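PspGI restriction endonuclease (PDB 3BM3) binds its substrate DNA and, as a type II restriction endonuclease of the PDDEXK clan, probably cleaves it at a specific sequence. Local coordinates at residues C[14-19]-C[76-81]; C[144-147]-C[152-155]; C[165-170]-C[197-202]. The protein carries 2 engineered substitutions. One frame throughout, in Å; residues are numbered along the deposited sequence.

In the fold
Distance from the bound DNA goes with a change of chemistry in this endonuclease. Interaction 3 is buried beside the DNA near the second subunit, and combines aromatic packing with arginines that grip a base and a phosphate. Interaction 1, at the far end of the long helix 52-80, is a small buried polar contact whose 14-19 segment also holds a phosphate. Interaction 2 is partly buried, largely apolar and away from DNA, about 13 Å at the nearest atoms. It and interaction 1 lie on opposite sides of the chain's centre. Interactions 2 and 3 both belong to connections of the same mixed sheet: 2 before strand 155-160, 3 between helices either side of strand 186-191 in sequence.

Interaction 1: C[14-19]-C[76-81]; sequences TQNIPP and EAYLSA. With nucleotides of chain B.
Asn16 and Tyr78 meet through their polar ends: ND2 of Asn16 comes to 2.9 Å from OH of Tyr78, at the edge of the ring and in its plane. The angle is too poor for a hydrogen bond, and the amide plane is turned 56° from the ring. Each group is held by something else. Tyr78 OH is hydrogen-bonded to the carbonyl oxygen of Lys11, and Asn16 OD1 to the backbone N of Asp8, so both ends are pinned to the N-terminal strip of chain that runs past the helix. Tyr83 packs edge-to-face with the Tyr78 ring.

Structurally, a short 3-10 turn is bridged here, side chain to side chain, to the last turn of the long helix 52-80. Ile17 N closes the 3-10 turn on Thr14 O at 3.1 Å, and Pro19 then stands at the N-cap of helix 20-31. Thr14 turns to the DNA instead: its OG1, set between backbone N and carbonyl carbon (chi1 58°), donates to OP2 of DT11 of chain B at 2.8 Å. Arg99 of helix 85-115 takes the carbonyl oxygens of Ile17 and Pro18.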
loop_
_atom_site.group_PDB
_atom_site.type_symbol
_atom_site.label_atom_id
_atom_site.label_comp_id
_atom_site.label_asym_id
_atom_site.label_seq_id
_atom_site.Cartn_x
_atom_site.Cartn_y
_atom_site.Cartn_z
ATOM N N THR C 14 -12.008 18.870 7.188
ATOM C CA THR C 14 -12.122 18.483 5.813
ATOM C C THR C 14 -13.563 18.319 5.378
ATOM O O THR C 14 -13.856 18.257 4.168
ATOM C CB THR C 14 -11.356 17.169 5.547
ATOM O OG1 THR C 14 -11.895 16.160 6.404
ATOM C CG2 THR C 14 -9.852 17.324 5.827
ATOM N N GLN C 15 -14.471 18.219 6.343
ATOM C CA GLN C 15 -15.913 18.142 6.011
ATOM C C GLN C 15 -16.458 19.459 5.483
ATOM O O GLN C 15 -17.585 19.498 4.971
ATOM C CB GLN C 15 -16.729 17.663 7.180
ATOM C CG GLN C 15 -16.426 16.248 7.532
ATOM C CD GLN C 15 -17.111 15.803 8.804
ATOM O OE1 GLN C 15 -17.470 16.608 9.666
ATOM N NE2 GLN C 15 -17.234 14.501 8.954
ATOM N N ASN C 16 -15.666 20.517 5.625
ATOM C CA ASN C 16 -15.939 21.819 5.035
ATOM C C ASN C 16 -15.421 22.006 3.617
ATOM O O ASN C 16 -15.712 23.025 2.971
ATOM C CB ASN C 16 -15.337 22.905 5.904
ATOM C CG ASN C 16 -16.111 23.089 7.185
ATOM O OD1 ASN C 16 -17.241 23.544 7.151
ATOM N ND2 ASN C 16 -15.553 22.645 8.291
ATOM N N ILE C 17 -14.654 21.041 3.138
ATOM C CA ILE C 17 -14.111 21.095 1.799
ATOM C C ILE C 17 -15.047 20.346 0.864
ATOM O O ILE C 17 -15.341 19.173 1.087
ATOM C CB ILE C 17 -12.690 20.482 1.680
ATOM C CG1 ILE C 17 -11.707 21.179 2.639
ATOM C CG2 ILE C 17 -12.254 20.577 0.232
ATOM C CD1 ILE C 17 -10.364 20.592 2.676
ATOM N N PRO C 18 -15.517 21.012 -0.191
ATOM C CA PRO C 18 -16.416 20.361 -1.120
ATOM C C PRO C 18 -15.885 19.018 -1.615
ATOM O O PRO C 18 -14.667 18.840 -1.717
ATOM C CB PRO C 18 -16.486 21.364 -2.263
ATOM C CG PRO C 18 -16.362 22.676 -1.574
ATOM C CD PRO C 18 -15.327 22.433 -0.528
ATOM N N PRO C 19 -16.783 18.064 -1.853
ATOM C CA PRO C 19 -16.281 16.741 -2.248
ATOM C C PRO C 19 -15.584 16.743 -3.596
ATOM O O PRO C 19 -15.789 17.626 -4.422
ATOM C CB PRO C 19 -17.528 15.882 -2.300
ATOM C CG PRO C 19 -18.661 16.821 -2.353
ATOM C CD PRO C 19 -18.244 18.090 -1.731
ATOM N N GLU C 76 -7.367 28.545 7.278
ATOM C CA GLU C 76 -7.454 29.851 7.916
ATOM C C GLU C 76 -8.557 29.898 8.971
ATOM O O GLU C 76 -8.373 30.458 10.056
ATOM C CB GLU C 76 -7.605 30.948 6.855
ATOM C CG GLU C 76 -6.353 31.071 6.003
ATOM C CD GLU C 76 -6.449 32.127 4.912
ATOM O OE1 GLU C 76 -7.538 32.733 4.716
ATOM O OE2 GLU C 76 -5.424 32.334 4.227
ATOM N N ALA C 77 -9.699 29.295 8.681
ATOM C CA ALA C 77 -10.826 29.311 9.603
ATOM C C ALA C 77 -10.486 28.551 10.860
ATOM O O ALA C 77 -10.779 29.029 11.970
ATOM C CB ALA C 77 -12.088 28.725 8.935
ATOM N N TYR C 78 -9.868 27.373 10.702
ATOM C CA TYR C 78 -9.519 26.539 11.858
ATOM C C TYR C 78 -8.380 27.141 12.670
ATOM O O TYR C 78 -8.379 27.038 13.884
ATOM C CB TYR C 78 -9.248 25.093 11.466
ATOM C CG TYR C 78 -10.537 24.355 11.298
ATOM C CD1 TYR C 78 -11.308 24.523 10.151
ATOM C CD2 TYR C 78 -11.019 23.510 12.288
ATOM C CE1 TYR C 78 -12.515 23.862 9.997
ATOM C CE2 TYR C 78 -12.235 22.823 12.136
ATOM C CZ TYR C 78 -12.977 23.015 10.987
ATOM O OH TYR C 78 -14.179 22.366 10.814
ATOM N N LEU C 79 -7.437 27.799 12.015
ATOM C CA LEU C 79 -6.350 28.449 12.760
ATOM C C LEU C 79 -6.938 29.598 13.565
ATOM O O LEU C 79 -6.555 29.811 14.733
ATOM C CB LEU C 79 -5.260 28.961 11.827
ATOM C CG LEU C 79 -4.489 27.875 11.076
ATOM C CD1 LEU C 79 -3.285 28.516 10.351
ATOM C CD2 LEU C 79 -4.092 26.736 11.941
ATOM N N SER C 80 -7.872 30.333 12.972
ATOM C CA SER C 80 -8.540 31.422 13.727
ATOM C C SER C 80 -9.261 30.918 14.968
ATOM O O SER C 80 -9.356 31.628 15.988
ATOM C CB SER C 80 -9.525 32.160 12.831
ATOM O OG SER C 80 -8.831 32.928 11.861
ATOM N N ALA C 81 -9.799 29.707 14.863
ATOM C CA ALA C 81 -10.452 28.985 15.962
ATOM C C ALA C 81 -9.498 28.331 16.960
ATOM O O ALA C 81 -9.950 27.723 17.946
ATOM C CB ALA C 81 -11.376 27.931 15.397
ATOM P P DT B 11 -12.272 14.253 3.553
ATOM O OP1 DT B 11 -11.934 15.369 2.654
ATOM O OP2 DT B 11 -13.229 14.459 4.666
ATOM O "O5'" DT B 11 -12.789 13.035 2.669
ATOM C "C5'" DT B 11 -12.068 12.632 1.511
ATOM C "C4'" DT B 11 -12.513 11.252 1.088
ATOM O "O4'" DT B 11 -12.173 10.295 2.103
ATOM C "C3'" DT B 11 -14.021 11.104 0.934
ATOM O "O3'" DT B 11 -14.404 11.554 -0.370
ATOM C "C2'" DT B 11 -14.248 9.618 1.174
ATOM C "C1'" DT B 11 -12.965 9.143 1.864
ATOM N N1 DT B 11 -13.139 8.437 3.142
ATOM C C2 DT B 11 -12.770 7.116 3.177
ATOM O O2 DT B 11 -12.352 6.520 2.197
ATOM N N3 DT B 11 -12.907 6.514 4.399
ATOM C C4 DT B 11 -13.380 7.086 5.562
ATOM O O4 DT B 11 -13.433 6.419 6.592
ATOM C C5 DT B 11 -13.779 8.473 5.447
ATOM C C7 DT B 11 -14.326 9.171 6.651
ATOM C C6 DT B 11 -13.639 9.072 4.258
ATOM P P DA B 10 -9.727 12.791 9.705
ATOM O OP1 DA B 10 -9.705 14.246 10.031
ATOM O OP2 DA B 10 -10.663 11.898 10.411
ATOM O "O5'" DA B 10 -9.973 12.701 8.140
ATOM C "C5'" DA B 10 -9.069 13.345 7.260
ATOM C "C4'" DA B 10 -9.382 12.991 5.829
ATOM O "O4'" DA B 10 -9.076 11.602 5.587
ATOM C "C3'" DA B 10 -10.842 13.178 5.441
ATOM O "O3'" DA B 10 -10.891 13.705 4.128
ATOM C "C2'" DA B 10 -11.415 11.770 5.503
ATOM C "C1'" DA B 10 -10.224 10.912 5.106
ATOM N N9 DA B 10 -10.211 9.596 5.731
ATOM C C8 DA B 10 -10.471 9.301 7.046
ATOM N N7 DA B 10 -10.343 8.033 7.340
ATOM C C5 DA B 10 -9.982 7.450 6.133
ATOM C C6 DA B 10 -9.689 6.132 5.785
ATOM N N6 DA B 10 -9.698 5.129 6.663
ATOM N N1 DA B 10 -9.376 5.877 4.495
ATOM C C2 DA B 10 -9.348 6.901 3.627
ATOM N N3 DA B 10 -9.592 8.195 3.842
ATOM C C4 DA B 10 -9.908 8.400 5.131
#

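Interaction 2: C[144-147]-C[152-155]; sequences VRTF and SSAI. Engineered in segment 144-147: Thr146 (natural residue Ala).
Ser153 meets Thr146, an engineered residue that is alanine in the natural protein, by setting its OG 3.4 Å from the methyl CG2 of Thr146. The threonine torsion (chi1 -65°) places OG1 beside the backbone N and directs CG2 across to the serine, with the hydroxyl turned to a hydrogen bond with Ser143 OG, just ahead of the helix. On the other side, Ser153 OG lies between its backbone N and carbonyl carbon (chi1 70°) and bonds to the carbonyl oxygen of Asp150. It also passes the carbonyl oxygen of Thr146, but with an angle too poor for a bond. The serine thus ties down the turn, and towards the helix it offers a van der Waals contact. ND2 of Asn186 brackets this turn, donating to the carbonyl oxygens of Ser152, just before the serine, and of Ala154, just after it.

Ala154, the next residue, points its CB at the helix. That methyl sits 3.6 Å from CA of Phe147 and 3.7 Å from CB of Phe147, and it touches the ring at its edge, in plane, 4.0 Å from CD1 of Phe147. The phenylalanine carries its ring anti to the backbone N (chi1 175°), which swings the ring off to one side of the methyl, so that only its CD1 edge comes near.

With Ile155 the chain becomes a strand, its side chain turned away from the helix and packed on helix 249-259. The whole is a tight helix-turn-strand connection: the short helix 144-149 bridges the antiparallel neighbours 139-141 and 155-160 at one edge of the mixed sheet of this PDDEXK-clan nuclease.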
loop_
_atom_site.group_PDB
_atom_site.type_symbol
_atom_site.label_atom_id
_atom_site.label_comp_id
_atom_site.label_asym_id
_atom_site.label_seq_id
_atom_site.Cartn_x
_atom_site.Cartn_y
_atom_site.Cartn_z
ATOM N N VAL C 144 -20.138 -5.897 -13.322
ATOM C CA VAL C 144 -19.878 -7.087 -12.523
ATOM C C VAL C 144 -20.752 -8.265 -12.978
ATOM O O VAL C 144 -20.286 -9.402 -12.995
ATOM C CB VAL C 144 -19.970 -6.812 -11.003
ATOM C CG1 VAL C 144 -21.388 -6.755 -10.541
ATOM C CG2 VAL C 144 -19.159 -7.843 -10.234
ATOM N N ARG C 145 -21.991 -8.008 -13.391
ATOM C CA ARG C 145 -22.815 -9.146 -13.854
ATOM C C ARG C 145 -22.179 -9.828 -15.043
ATOM O O ARG C 145 -22.090 -11.053 -15.093
ATOM C CB ARG C 145 -24.262 -8.758 -14.126
ATOM C CG ARG C 145 -25.022 -8.628 -12.821
ATOM C CD ARG C 145 -26.495 -8.899 -12.890
ATOM N NE ARG C 145 -27.141 -8.220 -13.993
ATOM C CZ ARG C 145 -28.414 -7.828 -13.991
ATOM N NH1 ARG C 145 -29.185 -8.021 -12.933
ATOM N NH2 ARG C 145 -28.908 -7.230 -15.057
ATOM N N THR C 146 -21.678 -9.032 -15.974
ATOM C CA THR C 146 -21.000 -9.574 -17.141
ATOM C C THR C 146 -19.741 -10.344 -16.801
ATOM O O THR C 146 -19.493 -11.421 -17.342
ATOM C CB THR C 146 -20.718 -8.471 -18.165
ATOM O OG1 THR C 146 -21.983 -8.014 -18.633
ATOM C CG2 THR C 146 -19.918 -9.004 -19.334
ATOM N N PHE C 147 -18.958 -9.805 -15.879
ATOM C CA PHE C 147 -17.807 -10.523 -15.364
ATOM C C PHE C 147 -18.173 -11.884 -14.781
ATOM O O PHE C 147 -17.562 -12.885 -15.124
ATOM C CB PHE C 147 -17.070 -9.718 -14.305
ATOM C CG PHE C 147 -15.954 -10.483 -13.676
ATOM C CD1 PHE C 147 -14.742 -10.634 -14.330
ATOM C CD2 PHE C 147 -16.131 -11.114 -12.453
ATOM C CE1 PHE C 147 -13.701 -11.357 -13.769
ATOM C CE2 PHE C 147 -15.087 -11.862 -11.898
ATOM C CZ PHE C 147 -13.887 -11.988 -12.564
ATOM N N SER C 152 -13.988 -14.066 -18.775
ATOM C CA SER C 152 -13.142 -13.764 -19.926
ATOM C C SER C 152 -13.658 -12.606 -20.770
ATOM O O SER C 152 -12.919 -12.091 -21.592
ATOM C CB SER C 152 -12.952 -14.991 -20.817
ATOM O OG SER C 152 -14.162 -15.370 -21.412
ATOM N N SER C 153 -14.910 -12.204 -20.538
ATOM C CA SER C 153 -15.622 -11.245 -21.371
ATOM C C SER C 153 -15.590 -9.844 -20.789
ATOM O O SER C 153 -16.090 -8.914 -21.393
ATOM C CB SER C 153 -17.076 -11.669 -21.565
ATOM O OG SER C 153 -17.830 -11.533 -20.361
ATOM N N ALA C 154 -15.024 -9.712 -19.590
ATOM C CA ALA C 154 -14.981 -8.420 -18.872
ATOM C C ALA C 154 -13.533 -8.066 -18.578
ATOM O O ALA C 154 -12.638 -8.925 -18.586
ATOM C CB ALA C 154 -15.752 -8.502 -17.559
ATOM N N ILE C 155 -13.331 -6.784 -18.301
ATOM C CA ILE C 155 -12.023 -6.279 -17.934
ATOM C C ILE C 155 -12.112 -5.784 -16.511
ATOM O O ILE C 155 -13.009 -5.019 -16.187
ATOM C CB ILE C 155 -11.553 -5.131 -18.822
ATOM C CG1 ILE C 155 -11.794 -5.427 -20.295
ATOM C CG2 ILE C 155 -10.073 -4.810 -18.530
ATOM C CD1 ILE C 155 -11.555 -4.187 -21.203
#

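Interaction 3: C[165-170]-C[197-202]; sequences ERWREA and TIYSAI. With nucleotides of chain A; nucleotides of chain B.
The N-terminal parts of helices 167-181 and 198-206 meet beside the DNA, with Trp167 laid against Ser200. The indole has CG between its backbone N and carbonyl carbon (chi1 62°), which brings one face over the serine: CB of Ser200 stands 3.4 Å from the centroid of the five-membered ring of Trp167, 7° off its normal, a CH-pi contact. CG of Arg168 packs on the opposite face, so the indole is sandwiched. Its far rim meets Tyr199, CZ2 of Trp167 lying 3.8 Å from CE2 of Tyr199, with the two side chains crossing at about a right angle.

Ser200 is itself positioned by the capping turn: its backbone N donates to OG1 of the N-cap Thr197 at 3.0 Å, and its OG gives a bond to the Thr197 carbonyl oxygen.

The extended Arg168 carries its guanidinium over Trp167 CZ2 to a phosphate, NH1 of Arg168 giving an almost straight bond (174°) to OP2 of DA4 of chain B at 3.2 Å and NH2 taking OP1 while also reaching the edge of the Tyr199 ring. Its NE forms a salt bridge with Glu135 of the second subunit, which also bonds to Tyr199 OH. Arg166 reads a base: its NE reaches O6 of DG7 of chain A at 2.8 Å, with weak help from NH2 to O6 and N7, while both carboxylate oxygens of Glu165 are hydrogen-bonded to cytosine N4.

Helix 167-181 links the parallel strands 155-160 and 186-191, a beta-alpha-beta connection, and helix 198-206 follows 186-191 on the way to strand 211-214.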
loop_
_atom_site.group_PDB
_atom_site.type_symbol
_atom_site.label_atom_id
_atom_site.label_comp_id
_atom_site.label_asym_id
_atom_site.label_seq_id
_atom_site.Cartn_x
_atom_site.Cartn_y
_atom_site.Cartn_z
ATOM N N GLU C 165 5.208 1.026 -3.693
ATOM C CA GLU C 165 5.242 -0.413 -3.625
ATOM C C GLU C 165 3.848 -1.030 -3.796
ATOM O O GLU C 165 3.701 -2.247 -3.769
ATOM C CB GLU C 165 5.833 -0.857 -2.272
ATOM C CG GLU C 165 4.902 -0.988 -1.130
ATOM C CD GLU C 165 4.249 0.315 -0.630
ATOM O OE1 GLU C 165 4.668 1.412 -1.033
ATOM O OE2 GLU C 165 3.298 0.209 0.160
ATOM N N ARG C 166 2.808 -0.195 -3.864
ATOM C CA ARG C 166 1.428 -0.626 -3.782
ATOM C C ARG C 166 0.947 -1.407 -4.998
ATOM O O ARG C 166 -0.131 -1.995 -5.006
ATOM C CB ARG C 166 0.535 0.588 -3.460
ATOM C CG ARG C 166 0.723 1.069 -2.026
ATOM C CD ARG C 166 -0.075 2.298 -1.715
ATOM N NE ARG C 166 0.659 3.464 -2.138
ATOM C CZ ARG C 166 0.502 4.106 -3.286
ATOM N NH1 ARG C 166 -0.445 3.781 -4.161
ATOM N NH2 ARG C 166 1.314 5.104 -3.544
ATOM N N TRP C 167 1.747 -1.408 -6.054
ATOM C CA TRP C 167 1.485 -2.282 -7.185
ATOM C C TRP C 167 1.360 -3.732 -6.770
ATOM O O TRP C 167 0.650 -4.474 -7.408
ATOM C CB TRP C 167 2.565 -2.157 -8.243
ATOM C CG TRP C 167 3.892 -2.512 -7.851
ATOM C CD1 TRP C 167 4.847 -1.670 -7.335
ATOM C CD2 TRP C 167 4.496 -3.778 -7.971
ATOM N NE1 TRP C 167 6.007 -2.354 -7.123
ATOM C CE2 TRP C 167 5.819 -3.656 -7.507
ATOM C CE3 TRP C 167 4.048 -5.024 -8.426
ATOM C CZ2 TRP C 167 6.695 -4.738 -7.487
ATOM C CZ3 TRP C 167 4.925 -6.069 -8.438
ATOM C CH2 TRP C 167 6.220 -5.942 -7.939
ATOM N N ARG C 168 2.054 -4.147 -5.708
ATOM C CA ARG C 168 1.907 -5.536 -5.271
ATOM C C ARG C 168 0.475 -5.841 -4.813
ATOM O O ARG C 168 0.080 -6.985 -4.816
ATOM C CB ARG C 168 2.914 -5.911 -4.203
ATOM C CG ARG C 168 4.330 -5.959 -4.739
ATOM C CD ARG C 168 5.253 -6.638 -3.760
ATOM N NE ARG C 168 6.625 -6.670 -4.257
ATOM C CZ ARG C 168 7.443 -5.632 -4.258
ATOM N NH1 ARG C 168 7.071 -4.473 -3.702
ATOM N NH2 ARG C 168 8.669 -5.750 -4.750
ATOM N N GLU C 169 -0.288 -4.812 -4.408
ATOM C CA GLU C 169 -1.687 -4.972 -4.084
ATOM C C GLU C 169 -2.438 -5.509 -5.282
ATOM O O GLU C 169 -3.315 -6.329 -5.143
ATOM C CB GLU C 169 -2.330 -3.688 -3.653
ATOM C CG GLU C 169 -1.780 -3.174 -2.333
ATOM C CD GLU C 169 -2.371 -1.860 -1.904
ATOM O OE1 GLU C 169 -3.090 -1.229 -2.706
ATOM O OE2 GLU C 169 -2.098 -1.509 -0.742
ATOM N N ALA C 170 -2.063 -5.018 -6.464
ATOM C CA ALA C 170 -2.736 -5.434 -7.694
ATOM C C ALA C 170 -2.400 -6.881 -8.002
ATOM O O ALA C 170 -3.285 -7.643 -8.418
ATOM C CB ALA C 170 -2.330 -4.537 -8.827
ATOM N N THR C 197 8.140 1.899 -12.035
ATOM C CA THR C 197 9.392 1.172 -12.238
ATOM C C THR C 197 9.282 0.001 -13.210
ATOM O O THR C 197 8.238 -0.617 -13.369
ATOM C CB THR C 197 9.917 0.597 -10.917
ATOM O OG1 THR C 197 9.107 -0.524 -10.532
ATOM C CG2 THR C 197 9.884 1.679 -9.820
ATOM N N ILE C 198 10.411 -0.296 -13.841
ATOM C CA ILE C 198 10.501 -1.447 -14.747
ATOM C C ILE C 198 10.218 -2.737 -14.019
ATOM O O ILE C 198 9.497 -3.575 -14.534
ATOM C CB ILE C 198 11.864 -1.489 -15.444
ATOM C CG1 ILE C 198 11.968 -2.672 -16.391
ATOM C CG2 ILE C 198 12.983 -1.587 -14.428
ATOM C CD1 ILE C 198 13.334 -2.707 -17.160
ATOM N N TYR C 199 10.753 -2.897 -12.824
ATOM C CA TYR C 199 10.546 -4.144 -12.092
ATOM C C TYR C 199 9.060 -4.357 -11.887
ATOM O O TYR C 199 8.562 -5.458 -12.094
ATOM C CB TYR C 199 11.268 -4.182 -10.761
ATOM C CG TYR C 199 10.995 -5.429 -9.990
ATOM C CD1 TYR C 199 11.547 -6.630 -10.374
ATOM C CD2 TYR C 199 10.196 -5.409 -8.842
ATOM C CE1 TYR C 199 11.277 -7.796 -9.669
ATOM C CE2 TYR C 199 9.957 -6.541 -8.127
ATOM C CZ TYR C 199 10.482 -7.745 -8.543
ATOM O OH TYR C 199 10.224 -8.866 -7.795
ATOM N N SER C 200 8.355 -3.295 -11.481
ATOM C CA SER C 200 6.949 -3.454 -11.166
ATOM C C SER C 200 6.200 -3.916 -12.409
ATOM O O SER C 200 5.337 -4.788 -12.329
ATOM C CB SER C 200 6.380 -2.179 -10.561
ATOM O OG SER C 200 6.256 -1.139 -11.480
ATOM N N ALA C 201 6.566 -3.357 -13.558
ATOM C CA ALA C 201 5.890 -3.697 -14.824
ATOM C C ALA C 201 6.118 -5.173 -15.129
ATOM O O ALA C 201 5.190 -5.951 -15.377
ATOM C CB ALA C 201 6.395 -2.807 -15.952
ATOM N N ILE C 202 7.383 -5.560 -15.115
ATOM C CA ILE C 202 7.770 -6.926 -15.468
ATOM C C ILE C 202 7.183 -7.946 -14.492
ATOM O O ILE C 202 6.564 -8.919 -14.886
ATOM C CB ILE C 202 9.296 -7.042 -15.547
ATOM C CG1 ILE C 202 9.808 -6.150 -16.687
ATOM C CG2 ILE C 202 9.697 -8.482 -15.761
ATOM C CD1 ILE C 202 11.315 -6.079 -16.751
ATOM P P DC A 5 -4.467 5.732 -5.059
ATOM O OP1 DC A 5 -4.441 6.424 -6.359
ATOM O OP2 DC A 5 -4.107 4.292 -4.969
ATOM O "O5'" DC A 5 -3.520 6.539 -4.068
ATOM C "C5'" DC A 5 -3.721 7.930 -3.880
ATOM C "C4'" DC A 5 -2.779 8.434 -2.815
ATOM O "O4'" DC A 5 -3.102 7.743 -1.595
ATOM C "C3'" DC A 5 -1.310 8.135 -3.114
ATOM O "O3'" DC A 5 -0.549 9.330 -3.018
ATOM C "C2'" DC A 5 -0.886 7.145 -2.046
ATOM C "C1'" DC A 5 -1.913 7.332 -0.948
ATOM N N1 DC A 5 -2.200 6.089 -0.230
ATOM C C2 DC A 5 -2.184 6.095 1.161
ATOM O O2 DC A 5 -2.018 7.175 1.750
ATOM N N3 DC A 5 -2.361 4.932 1.831
ATOM C C4 DC A 5 -2.574 3.798 1.151
ATOM N N4 DC A 5 -2.709 2.666 1.844
ATOM C C5 DC A 5 -2.647 3.778 -0.269
ATOM C C6 DC A 5 -2.456 4.931 -0.914
ATOM P P DA B 4 9.991 -2.499 -2.835
ATOM O OP1 DA B 4 10.365 -3.910 -3.104
ATOM O OP2 DA B 4 8.910 -1.858 -3.623
ATOM O "O5'" DA B 4 9.622 -2.410 -1.298
ATOM C "C5'" DA B 4 10.636 -2.578 -0.320
ATOM C "C4'" DA B 4 10.235 -1.880 0.953
ATOM O "O4'" DA B 4 10.408 -0.450 0.819
ATOM C "C3'" DA B 4 8.769 -2.099 1.310
ATOM O "O3'" DA B 4 8.685 -2.306 2.706
ATOM C "C2'" DA B 4 8.101 -0.800 0.891
ATOM C "C1'" DA B 4 9.200 0.214 1.152
ATOM N N9 DA B 4 9.120 1.416 0.326
ATOM C C8 DA B 4 8.905 1.500 -1.028
ATOM N N7 DA B 4 8.916 2.724 -1.490
ATOM C C5 DA B 4 9.152 3.502 -0.363
ATOM C C6 DA B 4 9.285 4.884 -0.186
ATOM N N6 DA B 4 9.205 5.765 -1.184
ATOM N N1 DA B 4 9.513 5.338 1.069
ATOM C C2 DA B 4 9.597 4.444 2.067
ATOM N N3 DA B 4 9.491 3.115 2.022
ATOM C C4 DA B 4 9.268 2.708 0.763
ATOM P P DG A 7 0.308 15.749 -1.656
ATOM O OP1 DG A 7 -0.564 15.535 -0.481
ATOM O OP2 DG A 7 0.792 17.109 -1.986
ATOM O "O5'" DG A 7 1.583 14.810 -1.539
ATOM C "C5'" DG A 7 1.479 13.446 -1.153
ATOM C "C4'" DG A 7 2.856 12.933 -0.811
ATOM O "O4'" DG A 7 2.800 11.526 -0.473
ATOM C "C3'" DG A 7 3.848 13.031 -1.972
ATOM O "O3'" DG A 7 5.162 13.186 -1.444
ATOM C "C2'" DG A 7 3.752 11.649 -2.586
ATOM C "C1'" DG A 7 3.724 10.845 -1.307
ATOM N N9 DG A 7 3.290 9.460 -1.433
ATOM C C8 DG A 7 2.957 8.795 -2.590
ATOM N N7 DG A 7 2.651 7.544 -2.389
ATOM C C5 DG A 7 2.782 7.375 -1.019
ATOM C C6 DG A 7 2.596 6.227 -0.214
ATOM O O6 DG A 7 2.293 5.079 -0.564
ATOM N N1 DG A 7 2.813 6.502 1.131
ATOM C C2 DG A 7 3.176 7.729 1.637
ATOM N N2 DG A 7 3.321 7.801 2.972
ATOM N N3 DG A 7 3.377 8.799 0.895
ATOM C C4 DG A 7 3.161 8.556 -0.414
#